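Local atomic coordinates of protein kinase A regulatory subunit, putative (Trypanosoma cruzi, PDB entry 6HYQ), a protein that probably restrains the catalytic subunit of protein kinase A, and binds a guanosine in each of its two cyclic nucleotide-binding domains. Residues A[70-75]-A[122-127]; A[210-215]-A[244-249]; A[223-228]-A[281-286]. One frame throughout, in Å; residues are numbered along the deposited sequence.

Contact 1. Residues A[70-75]-A[122-127]; sequences DCIMEA and ATVKVC. With GMP (guanosine), chain E.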
loop_
_atom_site.group_PDB
_atom_site.type_symbol
_atom_site.label_atom_id
_atom_site.label_comp_id
_atom_site.label_asym_id
_atom_site.label_seq_id
_atom_site.Cartn_x
_atom_site.Cartn_y
_atom_site.Cartn_z
ATOM N N ASP A 70 3.904 26.926 -6.020
ATOM C CA ASP A 70 2.444 26.954 -5.872
ATOM C C ASP A 70 1.992 26.192 -4.630
ATOM O O ASP A 70 2.605 25.200 -4.226
ATOM C CB ASP A 70 1.732 26.318 -7.084
ATOM C CG ASP A 70 1.964 27.047 -8.410
ATOM O OD1 ASP A 70 2.999 27.705 -8.623
ATOM O OD2 ASP A 70 1.111 26.855 -9.301
ATOM N N CYS A 71 0.941 26.679 -3.990
ATOM C CA CYS A 71 0.331 25.967 -2.871
ATOM C C CYS A 71 -0.979 25.335 -3.321
ATOM O O CYS A 71 -1.866 26.036 -3.798
ATOM C CB CYS A 71 0.087 26.900 -1.682
ATOM S SG CYS A 71 1.571 27.362 -0.756
ATOM N N ILE A 72 -1.079 24.006 -3.208
ATOM C CA ILE A 72 -2.343 23.314 -3.502
ATOM C C ILE A 72 -3.386 23.539 -2.378
ATOM O O ILE A 72 -4.607 23.509 -2.614
ATOM C CB ILE A 72 -2.033 21.822 -3.763
ATOM C CG1 ILE A 72 -1.008 21.714 -4.913
ATOM C CG2 ILE A 72 -3.317 21.026 -3.979
ATOM C CD1 ILE A 72 -0.720 20.269 -5.431
ATOM N N MET A 73 -2.899 23.742 -1.153
ATOM C CA MET A 73 -3.687 24.059 0.032
ATOM C C MET A 73 -2.736 24.665 1.058
ATOM O O MET A 73 -1.503 24.646 0.897
ATOM C CB MET A 73 -4.457 22.807 0.537
ATOM C CG MET A 73 -3.621 21.525 0.761
ATOM S SD MET A 73 -4.562 19.945 1.036
ATOM C CE MET A 73 -5.109 19.441 -0.606
ATOM N N GLU A 74 -3.317 25.248 2.093
ATOM C CA GLU A 74 -2.543 25.959 3.097
ATOM C C GLU A 74 -3.126 25.629 4.458
ATOM O O GLU A 74 -4.333 25.432 4.590
ATOM C CB GLU A 74 -2.545 27.485 2.853
ATOM C CG GLU A 74 -1.747 27.935 1.622
ATOM C CD GLU A 74 -1.433 29.431 1.587
ATOM O OE1 GLU A 74 -1.489 30.110 2.635
ATOM O OE2 GLU A 74 -1.117 29.929 0.489
ATOM N N ALA A 75 -2.262 25.508 5.451
ATOM C CA ALA A 75 -2.733 25.278 6.807
ATOM C C ALA A 75 -3.819 26.275 7.179
ATOM O O ALA A 75 -3.650 27.488 7.035
ATOM C CB ALA A 75 -1.576 25.384 7.796
ATOM N N ALA A 122 -2.038 20.958 7.034
ATOM C CA ALA A 122 -0.680 21.231 6.637
ATOM C C ALA A 122 -0.693 21.860 5.257
ATOM O O ALA A 122 -1.613 21.666 4.476
ATOM C CB ALA A 122 0.121 19.928 6.665
ATOM N N THR A 123 0.340 22.615 4.985
ATOM C CA THR A 123 0.489 23.270 3.701
ATOM C C THR A 123 1.209 22.362 2.697
ATOM O O THR A 123 2.156 21.645 3.042
ATOM C CB THR A 123 1.270 24.562 3.907
ATOM O OG1 THR A 123 0.488 25.452 4.706
ATOM C CG2 THR A 123 1.654 25.207 2.560
ATOM N N VAL A 124 0.772 22.418 1.439
ATOM C CA VAL A 124 1.303 21.534 0.390
ATOM C C VAL A 124 1.913 22.445 -0.650
ATOM O O VAL A 124 1.208 23.218 -1.313
ATOM C CB VAL A 124 0.208 20.610 -0.218
ATOM C CG1 VAL A 124 0.766 19.714 -1.303
ATOM C CG2 VAL A 124 -0.470 19.736 0.860
ATOM N N LYS A 125 3.202 22.323 -0.853
ATOM C CA LYS A 125 3.896 23.297 -1.659
ATOM C C LYS A 125 4.649 22.541 -2.733
ATOM O O LYS A 125 5.523 21.724 -2.432
ATOM C CB LYS A 125 4.815 24.154 -0.784
ATOM C CG LYS A 125 5.171 25.510 -1.339
ATOM C CD LYS A 125 5.661 26.459 -0.232
ATOM C CE LYS A 125 6.011 27.828 -0.792
ATOM N NZ LYS A 125 6.446 28.797 0.253
ATOM N N VAL A 126 4.267 22.794 -3.981
ATOM C CA VAL A 126 4.958 22.224 -5.113
ATOM C C VAL A 126 6.433 22.599 -5.059
ATOM O O VAL A 126 6.794 23.779 -4.975
ATOM C CB VAL A 126 4.324 22.728 -6.421
ATOM C CG1 VAL A 126 5.138 22.216 -7.662
ATOM C CG2 VAL A 126 2.860 22.303 -6.507
ATOM N N CYS A 127 7.294 21.580 -5.092
ATOM C CA CYS A 127 8.739 21.758 -5.094
ATOM C C CYS A 127 9.398 21.266 -6.389
ATOM O O CYS A 127 10.610 21.033 -6.408
ATOM C CB CYS A 127 9.378 21.045 -3.898
ATOM S SG CYS A 127 9.017 19.302 -3.808
HETATM O "O5'" GMP E . -3.025 18.646 5.432
HETATM C "C5'" GMP E . -3.092 18.598 4.014
HETATM C "C4'" GMP E . -2.590 17.283 3.448
HETATM O "O4'" GMP E . -1.196 17.096 3.812
HETATM C "C3'" GMP E . -3.288 15.994 3.909
HETATM O "O3'" GMP E . -4.472 15.727 3.191
HETATM C "C2'" GMP E . -2.229 14.921 3.721
HETATM O "O2'" GMP E . -2.218 14.388 2.371
HETATM C "C1'" GMP E . -0.939 15.706 4.015
HETATM N N9 GMP E . -0.560 15.585 5.417
HETATM C C8 GMP E . -1.113 16.312 6.420
HETATM N N7 GMP E . -0.504 15.971 7.559
HETATM C C5 GMP E . 0.398 15.050 7.216
HETATM C C6 GMP E . 1.411 14.272 8.026
HETATM O O6 GMP E . 1.476 14.429 9.221
HETATM N N1 GMP E . 2.271 13.359 7.327
HETATM C C2 GMP E . 2.194 13.120 5.925
HETATM N N2 GMP E . 3.118 12.130 5.392
HETATM N N3 GMP E . 1.271 13.866 5.156
HETATM C C4 GMP E . 0.368 14.814 5.875
#
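T123 and A75 meet through a side chain that takes over from the backbone: OG1 of T123 accepts from A75 N at 2.8 Å, in a nearly straight bond (169°). T123's first torsion (chi1 -66°) lays OG1 beside its own backbone N and turns CG2 the other way, to 4.0 Å from C71 SG. On the other face of the strand pair the methyl CG2 of V124 presses against M73 CG at 3.6 Å. The thioether of M73 then bends on to the ribose, its SD 3.6 Å from C5' of the guanosine. Backbone bonds continue the pairing: V126 N to D70 O at 2.9 Å and I72 N to V124 O at 3.1 Å. This is an antiparallel edge pairing in the beta-roll of the first cyclic nucleotide-binding domain, and the outer chain turns a corner at I72. Inward of that corner, I72 packs on F66 and Y84, while V126 also rests on F66. A122 gives a weak bond from its N to O5' of the guanosine, which is also hydrogen-bonded to G110, E111 and E113. Strand 91-95 flanks strand 123-126 on its other side, with backbone bonds between T123 and I94 and between K125 and D92.

Contact 2. Residues A[210-215]-A[244-249]; sequences VEVIGR and TVADVV. With GMP (guanosine), chain F.
R215 folds back along its own strand toward D247, its side chain bent at chi2 (-70°) so that the guanidinium hangs beside the neighbouring strand. D247 leans to meet it, and NH2 of R215 reaches OD2 of D247 at 2.6 Å, forming a salt bridge. The donor enters on the syn side of the carboxylate while the two flat groups stand 61° apart, and NH1 adds a weak second bond to the same oxygen. NH1 also donates to G214 O at 2.8 Å, which helps fix the rotation of the guanidinium. The other carboxylate oxygen, OD1, accepts from Y195 N, so both carboxylate oxygens of this buried acid have partners. Regular antiparallel pairing carries the rest: E211 N gives to V249 O at 2.8 Å, and I213 and D247 form a second hydrogen-bonded pair. The opposite face of the sheet is apolar. V212, its CG1 turned away from the backbone N (chi1 -179°), sets that methyl 3.6 Å from A246 CB, and the same CG1 lies 3.5 Å from N9 of the guanosine. V248 lends CG2 to the ribose, 3.6 Å from O4', and V210 CG2 meets V248 CG1 at 3.7 Å. From the loop before the strand, V245 N donates to O5' of the guanosine at 3.3 Å. In this second cyclic nucleotide-binding domain, strand 221-227 flanks 210-215 and strand 191-193 flanks 247-250; helix 236-239 touches T244 and V245, while Y286 of helix 285-292 is hydrogen-bonded to V245 O and R215 N.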
loop_
_atom_site.group_PDB
_atom_site.type_symbol
_atom_site.label_atom_id
_atom_site.label_comp_id
_atom_site.label_asym_id
_atom_site.label_seq_id
_atom_site.Cartn_x
_atom_site.Cartn_y
_atom_site.Cartn_z
ATOM N N VAL A 210 2.709 -20.477 11.151
ATOM C CA VAL A 210 2.857 -21.030 9.801
ATOM C C VAL A 210 4.205 -21.702 9.634
ATOM O O VAL A 210 5.183 -21.355 10.300
ATOM C CB VAL A 210 2.719 -19.954 8.705
ATOM C CG1 VAL A 210 1.514 -19.116 9.020
ATOM C CG2 VAL A 210 3.941 -19.100 8.700
ATOM N N GLU A 211 4.240 -22.616 8.668
ATOM C CA GLU A 211 5.479 -23.260 8.227
ATOM C C GLU A 211 5.757 -22.885 6.760
ATOM O O GLU A 211 4.862 -22.835 5.914
ATOM C CB GLU A 211 5.420 -24.805 8.317
ATOM C CG GLU A 211 4.342 -25.413 7.474
ATOM C CD GLU A 211 4.182 -26.908 7.658
ATOM O OE1 GLU A 211 3.101 -27.422 7.268
ATOM O OE2 GLU A 211 5.111 -27.568 8.187
ATOM N N VAL A 212 7.065 -22.658 6.534
ATOM C CA VAL A 212 7.680 -22.306 5.254
ATOM C C VAL A 212 8.331 -23.603 4.762
ATOM O O VAL A 212 9.190 -24.148 5.451
ATOM C CB VAL A 212 8.705 -21.187 5.435
ATOM C CG1 VAL A 212 9.337 -20.792 4.108
ATOM C CG2 VAL A 212 8.032 -19.976 6.192
ATOM N N ILE A 213 7.890 -24.143 3.594
ATOM C CA ILE A 213 8.342 -25.446 3.096
ATOM C C ILE A 213 9.025 -25.187 1.770
ATOM O O ILE A 213 8.357 -24.951 0.749
ATOM C CB ILE A 213 7.210 -26.455 2.932
ATOM C CG1 ILE A 213 6.469 -26.651 4.264
ATOM C CG2 ILE A 213 7.805 -27.763 2.322
ATOM C CD1 ILE A 213 5.216 -27.486 4.190
ATOM N N GLY A 214 10.363 -25.225 1.788
ATOM C CA GLY A 214 11.163 -24.933 0.627
ATOM C C GLY A 214 11.385 -26.167 -0.247
ATOM O O GLY A 214 10.707 -27.191 -0.131
ATOM N N ARG A 215 12.344 -26.050 -1.150
ATOM C CA ARG A 215 12.767 -27.181 -1.958
ATOM C C ARG A 215 14.279 -27.275 -1.920
ATOM O O ARG A 215 14.972 -26.283 -2.160
ATOM C CB ARG A 215 12.278 -27.039 -3.385
ATOM C CG ARG A 215 10.799 -26.846 -3.543
ATOM C CD ARG A 215 10.019 -28.082 -3.195
ATOM N NE ARG A 215 8.592 -27.914 -3.422
ATOM C CZ ARG A 215 7.740 -27.488 -2.490
ATOM N NH1 ARG A 215 8.174 -27.181 -1.295
ATOM N NH2 ARG A 215 6.457 -27.396 -2.763
ATOM N N THR A 244 7.858 -17.460 -6.330
ATOM C CA THR A 244 8.035 -17.837 -4.942
ATOM C C THR A 244 8.895 -19.042 -4.922
ATOM O O THR A 244 8.699 -19.935 -5.708
ATOM C CB THR A 244 6.709 -18.150 -4.313
ATOM O OG1 THR A 244 6.113 -19.133 -5.166
ATOM C CG2 THR A 244 5.826 -16.849 -4.187
ATOM N N VAL A 245 9.703 -19.133 -3.898
ATOM C CA VAL A 245 10.743 -20.112 -3.711
ATOM C C VAL A 245 10.441 -21.033 -2.524
ATOM O O VAL A 245 11.269 -21.900 -2.186
ATOM C CB VAL A 245 12.042 -19.346 -3.457
ATOM C CG1 VAL A 245 12.352 -18.420 -4.596
ATOM C CG2 VAL A 245 11.881 -18.557 -2.243
ATOM N N ALA A 246 9.258 -20.874 -1.897
ATOM C CA ALA A 246 8.799 -21.754 -0.824
ATOM C C ALA A 246 7.291 -21.793 -0.772
ATOM O O ALA A 246 6.621 -20.860 -1.256
ATOM C CB ALA A 246 9.290 -21.273 0.550
ATOM N N ASP A 247 6.771 -22.882 -0.237
ATOM C CA ASP A 247 5.391 -22.936 0.252
ATOM C C ASP A 247 5.355 -22.292 1.621
ATOM O O ASP A 247 6.290 -22.454 2.417
ATOM C CB ASP A 247 4.821 -24.353 0.436
ATOM C CG ASP A 247 4.939 -25.272 -0.803
ATOM O OD1 ASP A 247 4.559 -24.924 -1.933
ATOM O OD2 ASP A 247 5.331 -26.436 -0.609
ATOM N N VAL A 248 4.217 -21.638 1.924
ATOM C CA VAL A 248 3.916 -21.217 3.275
ATOM C C VAL A 248 2.581 -21.793 3.574
ATOM O O VAL A 248 1.599 -21.500 2.829
ATOM C CB VAL A 248 3.889 -19.700 3.466
ATOM C CG1 VAL A 248 3.647 -19.364 5.068
ATOM C CG2 VAL A 248 5.156 -19.033 2.969
ATOM N N VAL A 249 2.529 -22.615 4.622
ATOM C CA VAL A 249 1.334 -23.354 4.976
ATOM C C VAL A 249 0.941 -23.084 6.463
ATOM O O VAL A 249 1.775 -23.164 7.380
ATOM C CB VAL A 249 1.493 -24.868 4.767
ATOM C CG1 VAL A 249 0.218 -25.445 4.872
ATOM C CG2 VAL A 249 2.018 -25.217 3.323
HETATM O "O5'" GMP F . 9.087 -17.669 -1.010
HETATM C "C5'" GMP F . 7.803 -17.582 -0.386
HETATM C "C4'" GMP F . 7.900 -16.899 0.955
HETATM O "O4'" GMP F . 8.424 -17.831 1.913
HETATM C "C3'" GMP F . 8.826 -15.695 1.059
HETATM O "O3'" GMP F . 8.257 -14.493 0.556
HETATM C "C2'" GMP F . 9.109 -15.659 2.552
HETATM O "O2'" GMP F . 7.993 -15.035 3.212
HETATM C "C1'" GMP F . 9.141 -17.166 2.891
HETATM N N9 GMP F . 10.487 -17.706 2.844
HETATM C C8 GMP F . 11.107 -18.073 1.686
HETATM N N7 GMP F . 12.365 -18.474 1.961
HETATM C C5 GMP F . 12.522 -18.274 3.270
HETATM C C6 GMP F . 13.705 -18.499 4.177
HETATM O O6 GMP F . 14.764 -18.929 3.749
HETATM N N1 GMP F . 13.538 -18.232 5.554
HETATM C C2 GMP F . 12.332 -17.725 6.118
HETATM N N2 GMP F . 12.195 -17.417 7.561
HETATM N N3 GMP F . 11.250 -17.501 5.235
HETATM C C4 GMP F . 11.356 -17.814 3.812
#

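Contact 3. Residues A[223-228]-A[281-286]; sequences KVCEFT and DPKYEY. With GMP (guanosine), chain F.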
loop_
_atom_site.group_PDB
_atom_site.type_symbol
_atom_site.label_atom_id
_atom_site.label_comp_id
_atom_site.label_asym_id
_atom_site.label_seq_id
_atom_site.Cartn_x
_atom_site.Cartn_y
_atom_site.Cartn_z
ATOM N N LYS A 223 11.339 -28.469 5.259
ATOM C CA LYS A 223 10.885 -27.412 6.148
ATOM C C LYS A 223 12.051 -26.463 6.479
ATOM O O LYS A 223 13.148 -26.906 6.815
ATOM C CB LYS A 223 10.290 -28.043 7.409
ATOM C CG LYS A 223 9.458 -27.095 8.255
ATOM C CD LYS A 223 9.182 -27.664 9.631
ATOM C CE LYS A 223 8.396 -26.709 10.493
ATOM N NZ LYS A 223 7.282 -27.383 11.174
ATOM N N VAL A 224 11.824 -25.152 6.355
ATOM C CA VAL A 224 12.829 -24.125 6.643
ATOM C C VAL A 224 12.714 -23.607 8.077
ATOM O O VAL A 224 13.649 -23.737 8.865
ATOM C CB VAL A 224 12.686 -22.958 5.666
ATOM C CG1 VAL A 224 13.754 -21.913 5.959
ATOM C CG2 VAL A 224 12.761 -23.460 4.290
ATOM N N CYS A 225 11.548 -23.085 8.433
ATOM C CA CYS A 225 11.272 -22.561 9.762
ATOM C C CYS A 225 9.767 -22.435 9.937
ATOM O O CYS A 225 8.998 -22.653 9.004
ATOM C CB CYS A 225 11.936 -21.204 9.927
ATOM S SG CYS A 225 11.283 -20.045 8.733
ATOM N N GLU A 226 9.367 -21.927 11.088
ATOM C CA GLU A 226 7.994 -21.530 11.355
ATOM C C GLU A 226 7.916 -20.021 11.565
ATOM O O GLU A 226 8.906 -19.360 11.868
ATOM C CB GLU A 226 7.440 -22.230 12.597
ATOM C CG GLU A 226 7.290 -23.718 12.473
ATOM C CD GLU A 226 6.471 -24.324 13.581
ATOM O OE1 GLU A 226 5.861 -25.390 13.374
ATOM O OE2 GLU A 226 6.406 -23.716 14.652
ATOM N N PHE A 227 6.709 -19.475 11.480
ATOM C CA PHE A 227 6.511 -18.059 11.730
ATOM C C PHE A 227 5.264 -17.904 12.553
ATOM O O PHE A 227 4.394 -18.755 12.499
ATOM C CB PHE A 227 6.350 -17.252 10.461
ATOM C CG PHE A 227 7.628 -16.794 9.895
ATOM C CD1 PHE A 227 8.565 -16.200 10.699
ATOM C CD2 PHE A 227 7.886 -16.901 8.546
ATOM C CE1 PHE A 227 9.723 -15.748 10.169
ATOM C CE2 PHE A 227 9.031 -16.433 8.032
ATOM C CZ PHE A 227 9.939 -15.864 8.823
ATOM N N THR A 228 5.150 -16.799 13.273
ATOM C CA THR A 228 3.988 -16.611 14.127
ATOM C C THR A 228 3.636 -15.104 14.224
ATOM O O THR A 228 4.022 -14.302 13.372
ATOM C CB THR A 228 4.310 -17.317 15.470
ATOM O OG1 THR A 228 3.158 -17.325 16.291
ATOM C CG2 THR A 228 5.425 -16.649 16.153
ATOM N N ASP A 281 19.858 -12.426 7.939
ATOM C CA ASP A 281 19.316 -13.220 9.033
ATOM C C ASP A 281 19.496 -14.707 8.733
ATOM O O ASP A 281 19.279 -15.142 7.592
ATOM C CB ASP A 281 17.831 -12.820 9.245
ATOM C CG ASP A 281 17.093 -13.591 10.416
ATOM O OD1 ASP A 281 17.344 -14.792 10.629
ATOM O OD2 ASP A 281 16.270 -12.978 11.150
ATOM N N PRO A 282 19.914 -15.508 9.722
ATOM C CA PRO A 282 20.079 -16.958 9.487
ATOM C C PRO A 282 18.784 -17.739 9.272
ATOM O O PRO A 282 18.854 -18.829 8.689
ATOM C CB PRO A 282 20.812 -17.435 10.754
ATOM C CG PRO A 282 20.546 -16.418 11.747
ATOM C CD PRO A 282 20.426 -15.116 11.038
ATOM N N LYS A 283 17.611 -17.236 9.701
ATOM C CA LYS A 283 16.351 -17.899 9.327
ATOM C C LYS A 283 16.161 -17.935 7.804
ATOM O O LYS A 283 15.397 -18.768 7.311
ATOM C CB LYS A 283 15.126 -17.206 9.975
ATOM C CG LYS A 283 14.780 -17.747 11.330
ATOM C CD LYS A 283 13.552 -17.102 11.951
ATOM C CE LYS A 283 12.380 -18.111 11.986
ATOM N NZ LYS A 283 11.222 -17.712 12.860
ATOM N N TYR A 284 16.882 -17.043 7.068
ATOM C CA TYR A 284 16.820 -16.898 5.610
ATOM C C TYR A 284 18.022 -17.544 4.947
ATOM O O TYR A 284 18.312 -17.277 3.759
ATOM C CB TYR A 284 16.680 -15.396 5.247
ATOM C CG TYR A 284 15.315 -14.850 5.722
ATOM C CD1 TYR A 284 15.073 -14.547 7.079
ATOM C CD2 TYR A 284 14.264 -14.659 4.819
ATOM C CE1 TYR A 284 13.764 -14.076 7.533
ATOM C CE2 TYR A 284 13.010 -14.188 5.225
ATOM C CZ TYR A 284 12.764 -13.872 6.557
ATOM O OH TYR A 284 11.504 -13.404 6.840
ATOM N N GLU A 285 18.696 -18.422 5.685
ATOM C CA GLU A 285 19.819 -19.178 5.129
ATOM C C GLU A 285 19.378 -20.019 3.925
ATOM O O GLU A 285 20.105 -20.104 2.929
ATOM C CB GLU A 285 20.448 -20.087 6.204
ATOM C CG GLU A 285 21.539 -20.998 5.628
ATOM C CD GLU A 285 22.111 -21.945 6.645
ATOM O OE1 GLU A 285 23.214 -22.474 6.399
ATOM O OE2 GLU A 285 21.453 -22.182 7.678
ATOM N N TYR A 286 18.206 -20.690 4.035
ATOM C CA TYR A 286 17.617 -21.373 2.890
ATOM C C TYR A 286 17.603 -20.466 1.688
ATOM O O TYR A 286 18.094 -20.812 0.605
ATOM C CB TYR A 286 16.193 -21.857 3.210
ATOM C CG TYR A 286 15.461 -22.279 1.970
ATOM C CD1 TYR A 286 15.600 -23.556 1.432
ATOM C CD2 TYR A 286 14.647 -21.383 1.323
ATOM C CE1 TYR A 286 14.916 -23.926 0.257
ATOM C CE2 TYR A 286 13.981 -21.704 0.207
ATOM C CZ TYR A 286 14.103 -22.995 -0.372
ATOM O OH TYR A 286 13.392 -23.327 -1.532
HETATM O "O5'" GMP F . 9.087 -17.669 -1.010
HETATM C "C5'" GMP F . 7.803 -17.582 -0.386
HETATM C "C4'" GMP F . 7.900 -16.899 0.955
HETATM O "O4'" GMP F . 8.424 -17.831 1.913
HETATM C "C3'" GMP F . 8.826 -15.695 1.059
HETATM O "O3'" GMP F . 8.257 -14.493 0.556
HETATM C "C2'" GMP F . 9.109 -15.659 2.552
HETATM O "O2'" GMP F . 7.993 -15.035 3.212
HETATM C "C1'" GMP F . 9.141 -17.166 2.891
HETATM N N9 GMP F . 10.487 -17.706 2.844
HETATM C C8 GMP F . 11.107 -18.073 1.686
HETATM N N7 GMP F . 12.365 -18.474 1.961
HETATM C C5 GMP F . 12.522 -18.274 3.270
HETATM C C6 GMP F . 13.705 -18.499 4.177
HETATM O O6 GMP F . 14.764 -18.929 3.749
HETATM N N1 GMP F . 13.538 -18.232 5.554
HETATM C C2 GMP F . 12.332 -17.725 6.118
HETATM N N2 GMP F . 12.195 -17.417 7.561
HETATM N N3 GMP F . 11.250 -17.501 5.235
HETATM C C4 GMP F . 11.356 -17.814 3.812
#
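The base end of the second guanosine pocket lies between strand 221-227 and the turn that leads into helix 285-292, with V224, C225 and F227 facing K283, Y284 and Y286. K283 O accepts from N1 of the guanine at 2.6 Å, a nearly linear bond that reads the base through the backbone. The Y284 ring covers the base: guanine C2 sits above the middle of one face, 3.7 Å from the ring plane. Beside it, the F227 and Y284 side chains cross at about a right angle, F227 CZ lying 3.5 Å from Y284 OH. An aromatic side chain laid over the base from a C-terminal element is consistent with the capping lid of other regulatory subunits of this kinase. On the strand side, V224 CG2 makes a CH-pi contact over one face of the Y286 ring, 4.1 Å from the centroid. The in-plane edge of that ring is turned to guanine O6. K283 reaches across to strand 221-227, its chain bent at chi3 (110°) so that NZ passes F227 and donates to E226 O at 3.0 Å, almost in line with the carbonyl. Behind the lid, D281 OD1 accepts from K283 N at 2.6 Å in an Asx turn, which probably helps to hold K283, and so its carbonyl, in place; Y284 occupies the N-cap position of the helix.

In the fold
Contacts 2 and 3 share one guanosine, their centres about 10 Å apart, whereas contact 1 lies about 47 Å from contact 2, centre to centre, on the opposite side of the chain's centre. Contacts 1 and 2 use equivalent strands of the two domains, 123-126 and 247-250, but on different flanks: contact 1 pairs with the edge strand, contact 2 with the inner one. Contact 2 is buried and backed by a salt bridge; contact 1 is partly buried and anchored by a threonine hydroxyl. Contact 3, also only partly buried, relies on rings and a carbonyl around the base. Strands 210-215 and 221-227 adjoin in one sheet, and V245 O meets Y286 OH between contacts 2 and 3.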